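Local coordinates for protein putative tryptophan halogenase (Xanthomonas campestris pv. campestris, PDB 6Y1W) that is a putative flavin-dependent halogenase of the tryptophan halogenase family that probably binds FAD and probably has monooxygenase-type activity, at residues A[333-336]-A[337-341]; A[359-363]-A[364-368]. All coordinates share one frame; numbering follows the deposited sequence. Where two conformers were deposited one is given.

Contact 1 of 2, residues A[333-336]-A[337-341]; sequences CVAL and GLASG
Ala-335 meets the turn that follows it with its methyl group: CB lies 4.0 Å from CB of Ala-339, and the backbone carbonyl O of Ala-335 comes to 3.6 Å from CB of Ser-340. The next residue, Leu-336, contributes mainly its main chain. Its CB leaves the backbone away from the turn, and the side chain, with CG anti to its own carbonyl carbon (chi1 -61°), touches Cys-221. No direct hydrogen bond joins Leu-336 O to the turn; instead a water donates to Leu-336 O at 2.7 Å and accepts from Ala-339 N at 3.0 Å. Here an inner strand of the probably Rossmann-type sheet passes into a loop that is predicted to line the FAD site. Strand 333-335 runs parallel to strand 217-220, and the chain then bends at Gly-337, whose phi is positive (67°), into a short 3-10 turn containing Leu-338, a predicted FAD-binding residue. Gly-337 O is the acceptor that shapes this turn, taking Ser-340 N at 2.8 Å. OG of Ser-340 probably adds a second bond of 2.7 Å, in the carbonyl plane and on a lone pair, though this holds for one of its two conformers. Ala-339 O, in turn, accepts a hydrogen bond from Arg-325 NE.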
loop_
_atom_site.group_PDB
_atom_site.type_symbol
_atom_site.label_atom_id
_atom_site.label_comp_id
_atom_site.label_asym_id
_atom_site.label_seq_id
_atom_site.Cartn_x
_atom_site.Cartn_y
_atom_site.Cartn_z
ATOM N N CYS A 333 20.985 -7.225 -16.730
ATOM C CA CYS A 333 21.707 -7.277 -15.467
ATOM C C CYS A 333 20.848 -6.693 -14.343
ATOM O O CYS A 333 20.297 -5.597 -14.478
ATOM C CB CYS A 333 23.020 -6.489 -15.583
ATOM S SG CYS A 333 23.970 -6.453 -14.039
ATOM N N VAL A 334 20.703 -7.443 -13.248
ATOM C CA VAL A 334 20.008 -6.951 -12.049
ATOM C C VAL A 334 21.030 -6.885 -10.930
ATOM O O VAL A 334 21.648 -7.908 -10.583
ATOM C CB VAL A 334 18.814 -7.848 -11.663
ATOM C CG1 VAL A 334 18.162 -7.338 -10.396
ATOM C CG2 VAL A 334 17.760 -7.891 -12.784
ATOM N N ALA A 335 21.213 -5.685 -10.348
ATOM C CA ALA A 335 22.112 -5.569 -9.198
ATOM C C ALA A 335 21.378 -5.846 -7.891
ATOM O O ALA A 335 20.227 -5.440 -7.707
ATOM C CB ALA A 335 22.750 -4.172 -9.141
ATOM N N LEU A 336 22.072 -6.522 -6.963
ATOM C CA LEU A 336 21.537 -6.807 -5.631
ATOM C C LEU A 336 22.565 -6.483 -4.557
ATOM O O LEU A 336 23.769 -6.534 -4.799
ATOM C CB LEU A 336 21.172 -8.298 -5.528
ATOM C CG LEU A 336 20.120 -8.809 -6.486
ATOM C CD1 LEU A 336 20.089 -10.351 -6.492
ATOM C CD2 LEU A 336 18.715 -8.244 -6.094
ATOM N N GLY A 337 22.084 -6.171 -3.350
ATOM C CA GLY A 337 23.020 -5.915 -2.263
ATOM C C GLY A 337 23.834 -4.663 -2.499
ATOM O O GLY A 337 23.334 -3.685 -3.048
ATOM N N LEU A 338 25.107 -4.683 -2.082
ATOM C CA LEU A 338 25.932 -3.474 -2.170
ATOM C C LEU A 338 26.041 -2.946 -3.598
ATOM O O LEU A 338 26.171 -1.731 -3.803
ATOM C CB LEU A 338 27.331 -3.751 -1.634
ATOM C CG LEU A 338 27.373 -3.992 -0.126
ATOM C CD1 LEU A 338 28.784 -4.450 0.292
ATOM C CD2 LEU A 338 26.957 -2.742 0.586
ATOM N N ALA A 339 26.013 -3.829 -4.596
ATOM C CA ALA A 339 26.070 -3.326 -5.965
ATOM C C ALA A 339 24.892 -2.438 -6.320
ATOM O O ALA A 339 25.002 -1.659 -7.294
ATOM C CB ALA A 339 26.131 -4.496 -6.971
ATOM N N SER A 340 23.762 -2.572 -5.617
ATOM C CA SER A 340 22.545 -1.811 -5.898
ATOM C C SER A 340 22.441 -0.537 -5.072
ATOM O O SER A 340 21.622 0.329 -5.397
ATOM C CB SER A 340 21.296 -2.674 -5.654
ATOM O OG SER A 340 21.058 -2.906 -4.252
ATOM N N GLY A 341 23.213 -0.426 -4.004
ATOM C CA GLY A 341 23.117 0.722 -3.116
ATOM C C GLY A 341 23.600 0.366 -1.720
ATOM O O GLY A 341 23.934 -0.778 -1.420
HETATM O O HOH W 1 26.364 -6.820 -4.343
#

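Contact 2 of 2, residues A[359-363]-A[364-368]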
loop_
_atom_site.group_PDB
_atom_site.type_symbol
_atom_site.label_atom_id
_atom_site.label_comp_id
_atom_site.label_asym_id
_atom_site.label_seq_id
_atom_site.Cartn_x
_atom_site.Cartn_y
_atom_site.Cartn_z
ATOM N N VAL A 359 12.897 -10.994 -4.366
ATOM C CA VAL A 359 11.470 -11.274 -4.416
ATOM C C VAL A 359 10.823 -10.478 -5.538
ATOM O O VAL A 359 9.986 -10.999 -6.287
ATOM C CB VAL A 359 10.815 -10.972 -3.055
ATOM C CG1 VAL A 359 9.252 -11.023 -3.168
ATOM C CG2 VAL A 359 11.289 -12.006 -2.039
ATOM N N ARG A 360 11.215 -9.216 -5.696
ATOM C CA ARG A 360 10.636 -8.431 -6.782
ATOM C C ARG A 360 11.008 -9.020 -8.132
ATOM O O ARG A 360 10.169 -9.064 -9.040
ATOM C CB ARG A 360 11.092 -6.976 -6.713
ATOM C CG ARG A 360 10.281 -6.073 -7.652
ATOM C CD ARG A 360 10.885 -4.678 -7.702
ATOM N NE ARG A 360 11.035 -4.142 -6.343
ATOM C CZ ARG A 360 12.200 -3.895 -5.753
ATOM N NH1 ARG A 360 13.360 -4.116 -6.367
ATOM N NH2 ARG A 360 12.190 -3.423 -4.504
ATOM N N LEU A 361 12.258 -9.499 -8.271
ATOM C CA LEU A 361 12.681 -10.126 -9.531
ATOM C C LEU A 361 11.852 -11.371 -9.805
ATOM O O LEU A 361 11.429 -11.619 -10.944
ATOM C CB LEU A 361 14.155 -10.516 -9.465
ATOM C CG LEU A 361 14.735 -11.219 -10.715
ATOM C CD1 LEU A 361 14.470 -10.460 -12.031
ATOM C CD2 LEU A 361 16.270 -11.426 -10.533
ATOM N N LEU A 362 11.660 -12.211 -8.773
ATOM C CA LEU A 362 10.883 -13.430 -8.997
ATOM C C LEU A 362 9.430 -13.096 -9.351
ATOM O O LEU A 362 8.790 -13.815 -10.144
ATOM C CB LEU A 362 10.974 -14.331 -7.759
ATOM C CG LEU A 362 12.374 -14.936 -7.621
ATOM C CD1 LEU A 362 12.488 -15.778 -6.326
ATOM C CD2 LEU A 362 12.765 -15.761 -8.847
ATOM N N GLN A 363 8.888 -12.023 -8.782
ATOM C CA GLN A 363 7.523 -11.633 -9.132
ATOM C C GLN A 363 7.409 -11.037 -10.526
ATOM O O GLN A 363 6.290 -10.933 -11.041
ATOM C CB GLN A 363 6.981 -10.646 -8.086
ATOM C CG GLN A 363 6.706 -11.352 -6.781
ATOM C CD GLN A 363 6.240 -10.433 -5.717
ATOM O OE1 GLN A 363 6.663 -9.291 -5.655
ATOM N NE2 GLN A 363 5.405 -10.940 -4.821
ATOM N N THR A 364 8.516 -10.661 -11.153
ATOM C CA THR A 364 8.488 -10.164 -12.528
ATOM C C THR A 364 9.440 -10.964 -13.406
ATOM O O THR A 364 10.019 -10.445 -14.367
ATOM C CB THR A 364 8.821 -8.674 -12.588
ATOM O OG1 THR A 364 8.615 -8.192 -13.928
ATOM C CG2 THR A 364 10.247 -8.446 -12.182
ATOM N N PHE A 365 9.589 -12.265 -13.104
ATOM C CA PHE A 365 10.675 -13.002 -13.718
ATOM C C PHE A 365 10.459 -13.109 -15.227
ATOM O O PHE A 365 9.350 -13.414 -15.667
ATOM C CB PHE A 365 10.884 -14.411 -13.121
ATOM C CG PHE A 365 12.254 -14.934 -13.438
ATOM C CD1 PHE A 365 13.359 -14.510 -12.695
ATOM C CD2 PHE A 365 12.476 -15.683 -14.582
ATOM C CE1 PHE A 365 14.633 -14.908 -13.049
ATOM C CE2 PHE A 365 13.757 -16.089 -14.913
ATOM C CZ PHE A 365 14.829 -15.687 -14.156
ATOM N N PRO A 366 11.474 -12.831 -16.037
ATOM C CA PRO A 366 11.249 -12.721 -17.488
ATOM C C PRO A 366 11.159 -14.098 -18.140
ATOM O O PRO A 366 11.970 -14.993 -17.861
ATOM C CB PRO A 366 12.495 -11.970 -17.987
ATOM C CG PRO A 366 13.590 -12.340 -16.933
ATOM C CD PRO A 366 12.801 -12.323 -15.629
ATOM N N GLN A 367 10.147 -14.264 -18.996
ATOM C CA GLN A 367 10.314 -15.182 -20.128
ATOM C C GLN A 367 11.290 -14.585 -21.129
ATOM O O GLN A 367 12.228 -15.253 -21.588
ATOM C CB GLN A 367 8.984 -15.446 -20.828
ATOM C CG GLN A 367 7.917 -16.015 -19.977
ATOM C CD GLN A 367 7.940 -17.533 -19.931
ATOM O OE1 GLN A 367 8.936 -18.194 -20.354
ATOM N NE2 GLN A 367 6.859 -18.106 -19.397
ATOM N N VAL A 368 11.050 -13.343 -21.524
ATOM C CA VAL A 368 11.976 -12.547 -22.322
ATOM C C VAL A 368 12.123 -11.229 -21.584
ATOM O O VAL A 368 11.212 -10.819 -20.863
ATOM C CB VAL A 368 11.485 -12.296 -23.779
ATOM C CG1 VAL A 368 11.270 -13.622 -24.531
ATOM C CG2 VAL A 368 10.211 -11.413 -23.790
#
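Thr-364 N is shared between two carbonyls of the preceding helical turn. It donates to Leu-361 O over 3.1 Å, with an N-H...O angle of 139°, and weakly to Arg-360 O. The bond to Leu-361 is bent in a second sense as well, for the donor sits well above the carbonyl plane. One residue on, Phe-365 N makes another bond of the i to i-3 kind, a weak one of 3.4 Å to Leu-362 O, and that oxygen also accepts from His-460 NE2 of the second subunit. The Phe-365 side chain meets the leucines of that turn. CG stands anti to the backbone N (chi1 -161°), which brings CD1 to 4.1 Å from Leu-361 CG and equally near Leu-362 CD2, each leucine crossing the phenylalanine at a slant. Leu-361 O lies at the ring edge, near its plane, whereas Pro-366 CD rests 3.4 Å above one face, displaced towards the rim. Leu-361 CD1 also approaches Pro-366 CD, at 4.4 Å. Beyond the segments, Leu-362 and Phe-365 both pack on Leu-35 of helix 25-39, and Gln-363 NE2 donates to Trp-116 O of the second subunit. The arrangement is that of a helix C-terminus where i to i-3 bonds join or replace the i to i-4 pattern, here at the subunit interface beside the probable nucleotide-binding Rossmann-type core.

How the contacts relate
Contact 1 precedes contact 2 along the chain, and their centres lie 15 Å apart. The two nevertheless touch, Val-334 CG2 packing 4.2 Å from Leu-361 CD1, and both of these residues also rest on Leu-219 of strand 217-220; strand and helix thus share one apolar layer. Their relation to the cofactor site differs. Gly-337 of contact 1 is about 4 Å from the side chain of Ala-27, a predicted FAD-binding residue, while the side chain of Leu-361 in contact 2 is about 11 Å from it. A tartaric acid, probably from the crystallisation liquor, is hydrogen-bonded to Leu-338 N, whereas contact 2 borders the second subunit, through residues such as Gln-363 and Gln-367.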